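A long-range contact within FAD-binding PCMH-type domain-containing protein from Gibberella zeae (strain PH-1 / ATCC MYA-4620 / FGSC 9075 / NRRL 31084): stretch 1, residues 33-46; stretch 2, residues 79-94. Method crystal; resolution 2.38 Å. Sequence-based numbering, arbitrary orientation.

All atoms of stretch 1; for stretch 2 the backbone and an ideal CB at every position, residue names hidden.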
ATOM      1  N   ALA A  33     -18.227 -20.495 -18.706  1.00101.47           N
ATOM      2  CA  ALA A  33     -18.040 -21.941 -18.757  1.00104.39           C
ATOM      3  C   ALA A  33     -17.028 -22.371 -19.809  1.00101.13           C
ATOM      4  O   ALA A  33     -16.421 -23.439 -19.670  1.00100.91           O
ATOM      5  CB  ALA A  33     -19.372 -22.648 -19.018  1.00111.35           C
ATOM      6  N   ALA A  34     -16.852 -21.570 -20.863  1.00 97.84           N
ATOM      7  CA  ALA A  34     -15.715 -21.755 -21.756  1.00100.39           C
ATOM      8  C   ALA A  34     -14.418 -21.765 -20.961  1.00 99.73           C
ATOM      9  O   ALA A  34     -13.605 -22.687 -21.084  1.00103.06           O
ATOM     10  CB  ALA A  34     -15.696 -20.652 -22.816  1.00100.90           C
ATOM     11  N   LEU A  35     -14.216 -20.737 -20.132  1.00 95.95           N
ATOM     12  CA  LEU A  35     -13.118 -20.694 -19.174  1.00 92.05           C
ATOM     13  C   LEU A  35     -13.141 -21.905 -18.254  1.00 90.42           C
ATOM     14  O   LEU A  35     -12.327 -22.819 -18.404  1.00 90.35           O
ATOM     15  CB  LEU A  35     -13.188 -19.413 -18.338  1.00 89.94           C
ATOM     16  CG  LEU A  35     -12.362 -18.207 -18.783  1.00 86.86           C
ATOM     17  CD1 LEU A  35     -12.815 -16.947 -18.061  1.00 84.36           C
ATOM     18  CD2 LEU A  35     -10.890 -18.469 -18.526  1.00 84.64           C
ATOM     19  N   ASN A  36     -14.076 -21.911 -17.301  1.00 90.26           N
ATOM     20  CA  ASN A  36     -14.167 -22.923 -16.251  1.00 90.77           C
ATOM     21  C   ASN A  36     -13.828 -24.320 -16.759  1.00 94.19           C
ATOM     22  O   ASN A  36     -13.250 -25.129 -16.026  1.00 94.78           O
ATOM     23  CB  ASN A  36     -15.565 -22.920 -15.625  1.00 91.37           C
ATOM     24  CG  ASN A  36     -15.575 -22.353 -14.214  1.00 90.37           C
ATOM     25  OD1 ASN A  36     -14.635 -21.671 -13.796  1.00 88.79           O
ATOM     26  ND2 ASN A  36     -16.642 -22.632 -13.473  1.00 91.57           N
ATOM     27  N   ALA A  37     -14.193 -24.618 -18.006  1.00 95.04           N
ATOM     28  CA  ALA A  37     -13.834 -25.904 -18.592  1.00 94.21           C
ATOM     29  C   ALA A  37     -12.333 -25.993 -18.836  1.00 90.69           C
ATOM     30  O   ALA A  37     -11.683 -26.958 -18.421  1.00 90.42           O
ATOM     31  CB  ALA A  37     -14.609 -26.124 -19.888  1.00 96.62           C
ATOM     32  N   CYS A  38     -11.765 -24.987 -19.509  1.00 88.42           N
ATOM     33  CA  CYS A  38     -10.319 -24.939 -19.708  1.00 88.40           C
ATOM     34  C   CYS A  38      -9.582 -25.136 -18.390  1.00 86.79           C
ATOM     35  O   CYS A  38      -8.648 -25.940 -18.301  1.00 84.95           O
ATOM     36  CB  CYS A  38      -9.923 -23.608 -20.352  1.00 89.46           C
ATOM     37  SG  CYS A  38      -8.154 -23.445 -20.770  1.00 90.52           S
ATOM     38  N   LEU A  39     -10.003 -24.410 -17.350  1.00 88.51           N
ATOM     39  CA  LEU A  39      -9.339 -24.490 -16.053  1.00 89.43           C
ATOM     40  C   LEU A  39      -9.272 -25.928 -15.555  1.00 97.32           C
ATOM     41  O   LEU A  39      -8.217 -26.394 -15.117  1.00 98.44           O
ATOM     42  CB  LEU A  39     -10.074 -23.597 -15.051  1.00 84.67           C
ATOM     43  CG  LEU A  39      -9.994 -22.091 -15.310  1.00 80.17           C
ATOM     44  CD1 LEU A  39     -11.052 -21.355 -14.500  1.00 79.19           C
ATOM     45  CD2 LEU A  39      -8.603 -21.562 -14.985  1.00 77.18           C
ATOM     46  N   ALA A  40     -10.388 -26.659 -15.639  1.00100.89           N
ATOM     47  CA  ALA A  40     -10.421 -28.032 -15.147  1.00101.97           C
ATOM     48  C   ALA A  40      -9.786 -29.016 -16.116  1.00 98.97           C
ATOM     49  O   ALA A  40      -9.457 -30.133 -15.709  1.00 98.44           O
ATOM     50  CB  ALA A  40     -11.857 -28.464 -14.856  1.00106.28           C
ATOM     51  N   SER A  41      -9.618 -28.634 -17.387  1.00 96.76           N
ATOM     52  CA  SER A  41      -8.823 -29.453 -18.297  1.00 98.57           C
ATOM     53  C   SER A  41      -7.359 -29.452 -17.886  1.00 97.24           C
ATOM     54  O   SER A  41      -6.662 -30.456 -18.071  1.00 98.07           O
ATOM     55  CB  SER A  41      -8.970 -28.951 -19.736  1.00 99.84           C
ATOM     56  OG  SER A  41      -7.717 -28.947 -20.400  1.00 99.94           O
ATOM     57  N   LYS A  42      -6.887 -28.341 -17.322  1.00 94.07           N
ATOM     58  CA  LYS A  42      -5.546 -28.221 -16.774  1.00 90.85           C
ATOM     59  C   LYS A  42      -5.526 -28.497 -15.272  1.00 87.10           C
ATOM     60  O   LYS A  42      -4.505 -28.262 -14.619  1.00 85.02           O
ATOM     61  CB  LYS A  42      -4.989 -26.821 -17.071  1.00 90.51           C
ATOM     62  CG  LYS A  42      -5.242 -26.328 -18.503  1.00 92.47           C
ATOM     63  CD  LYS A  42      -3.985 -26.353 -19.362  1.00 93.94           C
ATOM     64  CE  LYS A  42      -4.312 -26.127 -20.833  1.00 97.55           C
ATOM     65  NZ  LYS A  42      -4.832 -27.352 -21.499  1.00101.73           N
ATOM     66  N   LYS A  43      -6.630 -29.010 -14.729  1.00 86.53           N
ATOM     67  CA  LYS A  43      -6.830 -29.207 -13.290  1.00 83.89           C
ATOM     68  C   LYS A  43      -6.333 -28.012 -12.480  1.00 81.38           C
ATOM     69  O   LYS A  43      -5.663 -28.152 -11.456  1.00 81.92           O
ATOM     70  CB  LYS A  43      -6.174 -30.507 -12.822  1.00 83.96           C
ATOM     71  CG  LYS A  43      -6.654 -31.727 -13.589  1.00 86.29           C
ATOM     72  CD  LYS A  43      -5.850 -32.970 -13.252  1.00 86.42           C
ATOM     73  CE  LYS A  43      -6.003 -34.029 -14.330  1.00 88.03           C
ATOM     74  NZ  LYS A  43      -5.465 -33.580 -15.644  1.00 87.04           N
ATOM     75  N   VAL A  44      -6.684 -26.818 -12.950  1.00 78.61           N
ATOM     76  CA  VAL A  44      -6.541 -25.597 -12.161  1.00 75.32           C
ATOM     77  C   VAL A  44      -7.750 -25.520 -11.237  1.00 76.10           C
ATOM     78  O   VAL A  44      -8.886 -25.438 -11.727  1.00 76.69           O
ATOM     79  CB  VAL A  44      -6.455 -24.345 -13.048  1.00 73.57           C
ATOM     80  CG1 VAL A  44      -6.443 -23.084 -12.183  1.00 71.04           C
ATOM     81  CG2 VAL A  44      -5.223 -24.398 -13.946  1.00 73.57           C
ATOM     82  N   PRO A  45      -7.577 -25.558  -9.916  1.00 75.73           N
ATOM     83  CA  PRO A  45      -8.735 -25.402  -9.029  1.00 75.82           C
ATOM     84  C   PRO A  45      -9.502 -24.130  -9.355  1.00 74.95           C
ATOM     85  O   PRO A  45      -8.924 -23.046  -9.472  1.00 73.62           O
ATOM     86  CB  PRO A  45      -8.107 -25.342  -7.632  1.00 75.19           C
ATOM     87  CG  PRO A  45      -6.795 -26.018  -7.761  1.00 75.10           C
ATOM     88  CD  PRO A  45      -6.324 -25.743  -9.162  1.00 75.01           C
ATOM     89  N   TYR A  46     -10.816 -24.265  -9.516  1.00 75.83           N
ATOM     90  CA  TYR A  46     -11.672 -23.120  -9.782  1.00 76.50           C
ATOM     91  C   TYR A  46     -12.873 -23.145  -8.838  1.00 79.59           C
ATOM     92  O   TYR A  46     -13.232 -24.185  -8.285  1.00 81.32           O
ATOM     93  CB  TYR A  46     -12.144 -23.079 -11.249  1.00 76.81           C
ATOM     94  CG  TYR A  46     -13.105 -24.178 -11.670  1.00 79.12           C
ATOM     95  CD1 TYR A  46     -14.388 -24.262 -11.135  1.00 80.79           C
ATOM     96  CD2 TYR A  46     -12.745 -25.105 -12.636  1.00 79.96           C
ATOM     97  CE1 TYR A  46     -15.267 -25.255 -11.526  1.00 83.50           C
ATOM     98  CE2 TYR A  46     -13.623 -26.095 -13.036  1.00 82.67           C
ATOM     99  CZ  TYR A  46     -14.880 -26.169 -12.480  1.00 84.70           C
ATOM    100  OH  TYR A  46     -15.750 -27.159 -12.879  1.00 88.16           O
ATOM    101  N   UNK A  79       2.184 -23.740 -10.841  1.00 61.01           N
ATOM    102  CA  UNK A  79       1.736 -24.317 -12.104  1.00 61.39           C
ATOM    103  C   UNK A  79       0.276 -23.975 -12.376  1.00 60.68           C
ATOM    104  O   UNK A  79      -0.087 -23.642 -13.510  1.00 60.12           O
ATOM    105  CB  UNK A  79       1.928 -25.835 -12.094  1.00 61.39           C
ATOM    106  N   UNK A  80      -0.574 -24.044 -11.348  1.00 61.14           N
ATOM    107  CA  UNK A  80      -1.959 -23.611 -11.502  1.00 62.11           C
ATOM    108  C   UNK A  80      -2.027 -22.206 -12.086  1.00 60.09           C
ATOM    109  O   UNK A  80      -2.770 -21.952 -13.042  1.00 59.52           O
ATOM    110  CB  UNK A  80      -2.687 -23.659 -10.157  1.00 62.11           C
ATOM    111  N   UNK A  81      -1.252 -21.277 -11.522  1.00 57.82           N
ATOM    112  CA  UNK A  81      -1.230 -19.910 -12.037  1.00 55.97           C
ATOM    113  C   UNK A  81      -0.844 -19.906 -13.512  1.00 54.06           C
ATOM    114  O   UNK A  81      -1.518 -19.289 -14.347  1.00 53.34           O
ATOM    115  CB  UNK A  81      -0.259 -19.045 -11.230  1.00 55.97           C
ATOM    116  N   UNK A  82       0.250 -20.589 -13.856  1.00 52.77           N
ATOM    117  CA  UNK A  82       0.681 -20.629 -15.249  1.00 52.65           C
ATOM    118  C   UNK A  82      -0.430 -21.161 -16.146  1.00 52.12           C
ATOM    119  O   UNK A  82      -0.763 -20.555 -17.171  1.00 48.73           O
ATOM    120  CB  UNK A  82       1.937 -21.491 -15.396  1.00 52.65           C
ATOM    121  N   UNK A  83      -1.026 -22.294 -15.768  1.00 54.24           N
ATOM    122  CA  UNK A  83      -2.126 -22.840 -16.555  1.00 56.48           C
ATOM    123  C   UNK A  83      -3.327 -21.899 -16.552  1.00 54.15           C
ATOM    124  O   UNK A  83      -3.991 -21.728 -17.580  1.00 52.06           O
ATOM    125  CB  UNK A  83      -2.533 -24.214 -16.018  1.00 56.48           C
ATOM    126  N   UNK A  84      -3.617 -21.273 -15.409  1.00 54.20           N
ATOM    127  CA  UNK A  84      -4.734 -20.336 -15.346  1.00 57.15           C
ATOM    128  C   UNK A  84      -4.483 -19.136 -16.246  1.00 56.63           C
ATOM    129  O   UNK A  84      -5.401 -18.654 -16.917  1.00 58.47           O
ATOM    130  CB  UNK A  84      -4.969 -19.876 -13.906  1.00 57.15           C
ATOM    131  N   UNK A  85      -3.239 -18.649 -16.283  1.00 54.23           N
ATOM    132  CA  UNK A  85      -2.901 -17.538 -17.165  1.00 53.92           C
ATOM    133  C   UNK A  85      -2.999 -17.969 -18.622  1.00 58.97           C
ATOM    134  O   UNK A  85      -3.409 -17.177 -19.479  1.00 59.49           O
ATOM    135  CB  UNK A  85      -1.497 -17.013 -16.858  1.00 53.92           C
ATOM    136  N   UNK A  86      -2.635 -19.218 -18.932  1.00 61.10           N
ATOM    137  CA  UNK A  86      -2.792 -19.709 -20.298  1.00 63.62           C
ATOM    138  C   UNK A  86      -4.266 -19.858 -20.664  1.00 63.91           C
ATOM    139  O   UNK A  86      -4.668 -19.515 -21.780  1.00 63.17           O
ATOM    140  CB  UNK A  86      -2.070 -21.047 -20.468  1.00 63.62           C
ATOM    141  N   UNK A  87      -5.087 -20.375 -19.744  1.00 65.06           N
ATOM    142  CA  UNK A  87      -6.522 -20.441 -20.000  1.00 69.49           C
ATOM    143  C   UNK A  87      -7.130 -19.053 -20.150  1.00 70.54           C
ATOM    144  O   UNK A  87      -8.221 -18.924 -20.718  1.00 73.27           O
ATOM    145  CB  UNK A  87      -7.226 -21.199 -18.873  1.00 69.49           C
ATOM    146  N   UNK A  88      -6.460 -18.016 -19.645  1.00 68.82           N
ATOM    147  CA  UNK A  88      -6.898 -16.649 -19.861  1.00 67.98           C
ATOM    148  C   UNK A  88      -6.583 -16.174 -21.265  1.00 68.60           C
ATOM    149  O   UNK A  88      -7.443 -15.610 -21.949  1.00 68.32           O
ATOM    150  CB  UNK A  88      -6.248 -15.717 -18.836  1.00 67.98           C
ATOM    151  N   UNK A  89      -5.341 -16.404 -21.707  1.00 68.69           N
ATOM    152  CA  UNK A  89      -4.955 -16.032 -23.065  1.00 69.91           C
ATOM    153  C   UNK A  89      -5.805 -16.754 -24.103  1.00 73.56           C
ATOM    154  O   UNK A  89      -6.110 -16.189 -25.159  1.00 75.37           O
ATOM    155  CB  UNK A  89      -3.474 -16.338 -23.298  1.00 69.91           C
ATOM    156  N   UNK A  90      -6.202 -17.997 -23.820  1.00 75.44           N
ATOM    157  CA  UNK A  90      -6.971 -18.786 -24.779  1.00 80.35           C
ATOM    158  C   UNK A  90      -8.333 -18.159 -25.049  1.00 83.88           C
ATOM    159  O   UNK A  90      -8.771 -18.089 -26.202  1.00 86.17           O
ATOM    160  CB  UNK A  90      -7.146 -20.218 -24.269  1.00 80.35           C
ATOM    161  N   UNK A  91      -9.012 -17.695 -24.002  1.00 82.34           N
ATOM    162  CA  UNK A  91     -10.375 -17.189 -24.106  1.00 83.34           C
ATOM    163  C   UNK A  91     -10.432 -15.670 -24.240  1.00 79.63           C
ATOM    164  O   UNK A  91     -11.513 -15.089 -24.114  1.00 76.06           O
ATOM    165  CB  UNK A  91     -11.184 -17.627 -22.883  1.00 83.34           C
ATOM    166  N   UNK A  92      -9.295 -15.023 -24.506  1.00 81.52           N
ATOM    167  CA  UNK A  92      -9.235 -13.578 -24.740  1.00 81.86           C
ATOM    168  C   UNK A  92      -9.875 -12.787 -23.600  1.00 79.11           C
ATOM    169  O   UNK A  92     -10.471 -11.730 -23.820  1.00 80.24           O
ATOM    170  CB  UNK A  92      -9.925 -13.231 -26.061  1.00 81.86           C
ATOM    171  N   UNK A  93      -9.769 -13.291 -22.371  1.00 76.94           N
ATOM    172  CA  UNK A  93     -10.195 -12.541 -21.195  1.00 74.08           C
ATOM    173  C   UNK A  93      -8.996 -11.807 -20.614  1.00 68.56           C
ATOM    174  O   UNK A  93      -7.869 -12.318 -20.608  1.00 65.89           O
ATOM    175  CB  UNK A  93     -10.827 -13.464 -20.151  1.00 74.08           C
ATOM    176  N   UNK A  94      -9.241 -10.593 -20.138  1.00 65.76           N
ATOM    177  CA  UNK A  94      -8.300  -9.943 -19.240  1.00 60.67           C
ATOM    178  C   UNK A  94      -8.231 -10.729 -17.937  1.00 57.68           C
ATOM    179  O   UNK A  94      -9.226 -11.304 -17.488  1.00 58.93           O
ATOM    180  CB  UNK A  94      -8.702  -8.490 -18.981  1.00 60.67           C
TER

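Two helices, 33-41 and 79-90, run roughly antiparallel at 145°, their axes 9.3 Å apart at closest, so a walk up stretch 2 is a walk back down stretch 1.

Position 79 has a sideways CB with nothing of stretch 1 within reach; many residues would do. It is Lys 79, which turns along its own helix to bridge position 83.

At 80 the ideal CB lies 4.3 Å from both Val 44 CG1 and Pro 45 CD. A flat or aliphatic side chain would suit. His 80 lays one ring face against the proline: Pro 45 CD sits 3.4 Å from the His 80 ring centroid, 9° off the normal, a CH-pi contact.

Positions 81 and 82 point away and sideways, leaving stretch 1 no say; they are Ile 81 and Ser 82.

At 83 CB points toward stretch 1 and is tight, 3.4 Å from Val 44 CG2. Something slim at its base is needed, and a small polar or apolar group could follow. Asp 83 fits: its OD1 takes the salt bridge from Lys 79 NZ (3.1 Å), while a water donates to Asp 83 OD2 (2.6 Å) and to Lys 42 O (2.8 Å). The Lys 42 side chain leads away, so no direct ion pair forms.

Position 84 looks sideways, its ideal CB 3.9 Å from Val 44 CG1 and 4.1 Å from Leu 39 CD2. A small apolar residue already makes both contacts, and Ala 84 does so with its methyl.

Positions 85 and 86 do not touch stretch 1: Val 85 faces away, Lys 86 sideways.

At 87 the ideal CB is 3.1 Å from Cys 38 SG, too close for packing but the usual CB-to-SG spacing across a disulfide. Cysteine is the clear reading, and Cys 87 SG bonds Cys 38 SG at 2.0 Å with chi3 -88°. Cys 87 CB also packs on Leu 39 CD2 at 4.1 Å.

At 88 a CB would point away and be crowded by the carbonyl of position 85, which favours Gly 88. Position 89 is out of reach and free to be polar: Asp 89. Position 90 points toward stretch 1 but from a distance, so many residues would do; Gln 90 makes no close contact.

Position 91 points toward Leu 35; a medium polar or aliphatic residue would suit. Asn 91 ND2 donates a hydrogen bond to Cys 87 O (3.1 Å).

Position 92 has positive phi, tolerable to glycine, asparagine or, here, Lys 92. At 93 CB faces Leu 35 CD1, inviting an aliphatic; Val 93 CG1 meets Leu 35 CD1 at 3.9 Å. Position 94 is out of reach, without demands: Arg 94.

Stretch 2 79-94: KHISDAVKCGDQNKVR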
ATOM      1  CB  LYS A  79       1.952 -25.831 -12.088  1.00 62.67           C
ATOM      2  CG  LYS A  79       2.290 -26.414 -13.447  1.00 64.14           C
ATOM      3  CD  LYS A  79       1.096 -27.099 -14.083  1.00 67.59           C
ATOM      4  CE  LYS A  79       1.452 -27.627 -15.462  1.00 70.31           C
ATOM      5  NZ  LYS A  79       1.951 -26.540 -16.349  1.00 69.60           N
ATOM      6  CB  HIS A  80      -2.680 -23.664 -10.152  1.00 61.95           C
ATOM      7  CG  HIS A  80      -2.812 -25.043  -9.585  1.00 63.99           C
ATOM      8  ND1 HIS A  80      -2.689 -25.306  -8.238  1.00 63.07           N
ATOM      9  CD2 HIS A  80      -3.067 -26.234 -10.179  1.00 65.29           C
ATOM     10  CE1 HIS A  80      -2.856 -26.599  -8.026  1.00 65.84           C
ATOM     11  NE2 HIS A  80      -3.085 -27.184  -9.188  1.00 67.21           N
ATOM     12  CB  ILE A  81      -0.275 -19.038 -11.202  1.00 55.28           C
ATOM     13  CG1 ILE A  81      -0.822 -18.845  -9.786  1.00 56.16           C
ATOM     14  CG2 ILE A  81      -0.083 -17.677 -11.858  1.00 53.16           C
ATOM     15  CD1 ILE A  81       0.228 -18.965  -8.695  1.00 55.99           C
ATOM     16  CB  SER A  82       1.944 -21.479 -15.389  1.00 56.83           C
ATOM     17  OG  SER A  82       2.386 -21.507 -16.736  1.00 58.89           O
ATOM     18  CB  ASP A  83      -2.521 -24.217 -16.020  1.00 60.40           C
ATOM     19  CG  ASP A  83      -1.506 -25.292 -16.370  1.00 62.46           C
ATOM     20  OD1 ASP A  83      -0.561 -24.997 -17.136  1.00 61.38           O
ATOM     21  OD2 ASP A  83      -1.650 -26.430 -15.879  1.00 63.99           O
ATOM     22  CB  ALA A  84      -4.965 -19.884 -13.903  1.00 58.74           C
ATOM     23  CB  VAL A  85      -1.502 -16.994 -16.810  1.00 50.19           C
ATOM     24  CG1 VAL A  85      -0.769 -16.484 -18.047  1.00 48.73           C
ATOM     25  CG2 VAL A  85      -1.621 -15.889 -15.762  1.00 49.09           C
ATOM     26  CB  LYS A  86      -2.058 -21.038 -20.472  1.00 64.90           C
ATOM     27  CG  LYS A  86      -0.558 -20.907 -20.681  1.00 63.77           C
ATOM     28  CD  LYS A  86       0.092 -22.268 -20.893  1.00 66.10           C
ATOM     29  CE  LYS A  86       1.356 -22.420 -20.060  1.00 66.44           C
ATOM     30  NZ  LYS A  86       1.933 -23.793 -20.156  1.00 69.03           N
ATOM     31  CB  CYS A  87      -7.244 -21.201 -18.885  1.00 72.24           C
ATOM     32  SG  CYS A  87      -7.188 -23.008 -19.034  1.00 76.95           S
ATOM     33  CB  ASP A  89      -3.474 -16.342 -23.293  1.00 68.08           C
ATOM     34  CG  ASP A  89      -2.966 -15.809 -24.618  1.00 69.07           C
ATOM     35  OD1 ASP A  89      -3.629 -14.920 -25.195  1.00 70.29           O
ATOM     36  OD2 ASP A  89      -1.910 -16.281 -25.092  1.00 68.72           O
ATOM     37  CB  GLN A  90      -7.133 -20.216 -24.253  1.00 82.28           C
ATOM     38  CG  GLN A  90      -8.204 -21.048 -24.954  1.00 88.13           C
ATOM     39  CD  GLN A  90      -8.041 -21.073 -26.457  1.00 89.98           C
ATOM     40  OE1 GLN A  90      -6.926 -21.125 -26.976  1.00 88.82           O
ATOM     41  NE2 GLN A  90      -9.161 -21.034 -27.170  1.00 92.80           N
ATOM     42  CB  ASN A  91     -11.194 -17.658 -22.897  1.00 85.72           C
ATOM     43  CG  ASN A  91     -11.492 -19.144 -22.946  1.00 91.15           C
ATOM     44  OD1 ASN A  91     -12.314 -19.596 -23.744  1.00 94.70           O
ATOM     45  ND2 ASN A  91     -10.824 -19.913 -22.096  1.00 89.58           N
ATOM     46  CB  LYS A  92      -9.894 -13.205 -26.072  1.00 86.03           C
ATOM     47  CG  LYS A  92      -9.379 -11.890 -26.667  1.00 88.65           C
ATOM     48  CD  LYS A  92     -10.451 -11.145 -27.467  1.00 92.02           C
ATOM     49  CE  LYS A  92     -11.118 -10.032 -26.655  1.00 91.96           C
ATOM     50  NZ  LYS A  92     -12.580 -10.252 -26.467  1.00 94.20           N
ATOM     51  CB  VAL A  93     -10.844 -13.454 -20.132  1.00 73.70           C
ATOM     52  CG1 VAL A  93     -12.137 -14.071 -20.654  1.00 77.65           C
ATOM     53  CG2 VAL A  93      -9.869 -14.529 -19.645  1.00 71.10           C
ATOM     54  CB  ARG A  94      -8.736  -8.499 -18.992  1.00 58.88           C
ATOM     55  CG  ARG A  94      -8.528  -7.603 -20.197  1.00 58.11           C
ATOM     56  CD  ARG A  94      -9.424  -6.391 -20.135  1.00 57.67           C
ATOM     57  NE  ARG A  94      -8.980  -5.338 -21.040  1.00 57.26           N
ATOM     58  CZ  ARG A  94      -9.480  -4.108 -21.049  1.00 56.95           C
ATOM     59  NH1 ARG A  94     -10.441  -3.778 -20.199  1.00 58.06           N
ATOM     60  NH2 ARG A  94      -9.018  -3.209 -21.906  1.00 57.29           N
TER
HETATM   61  O   HOH W   1      -2.256 -27.100 -13.430  1.00 49.22           O
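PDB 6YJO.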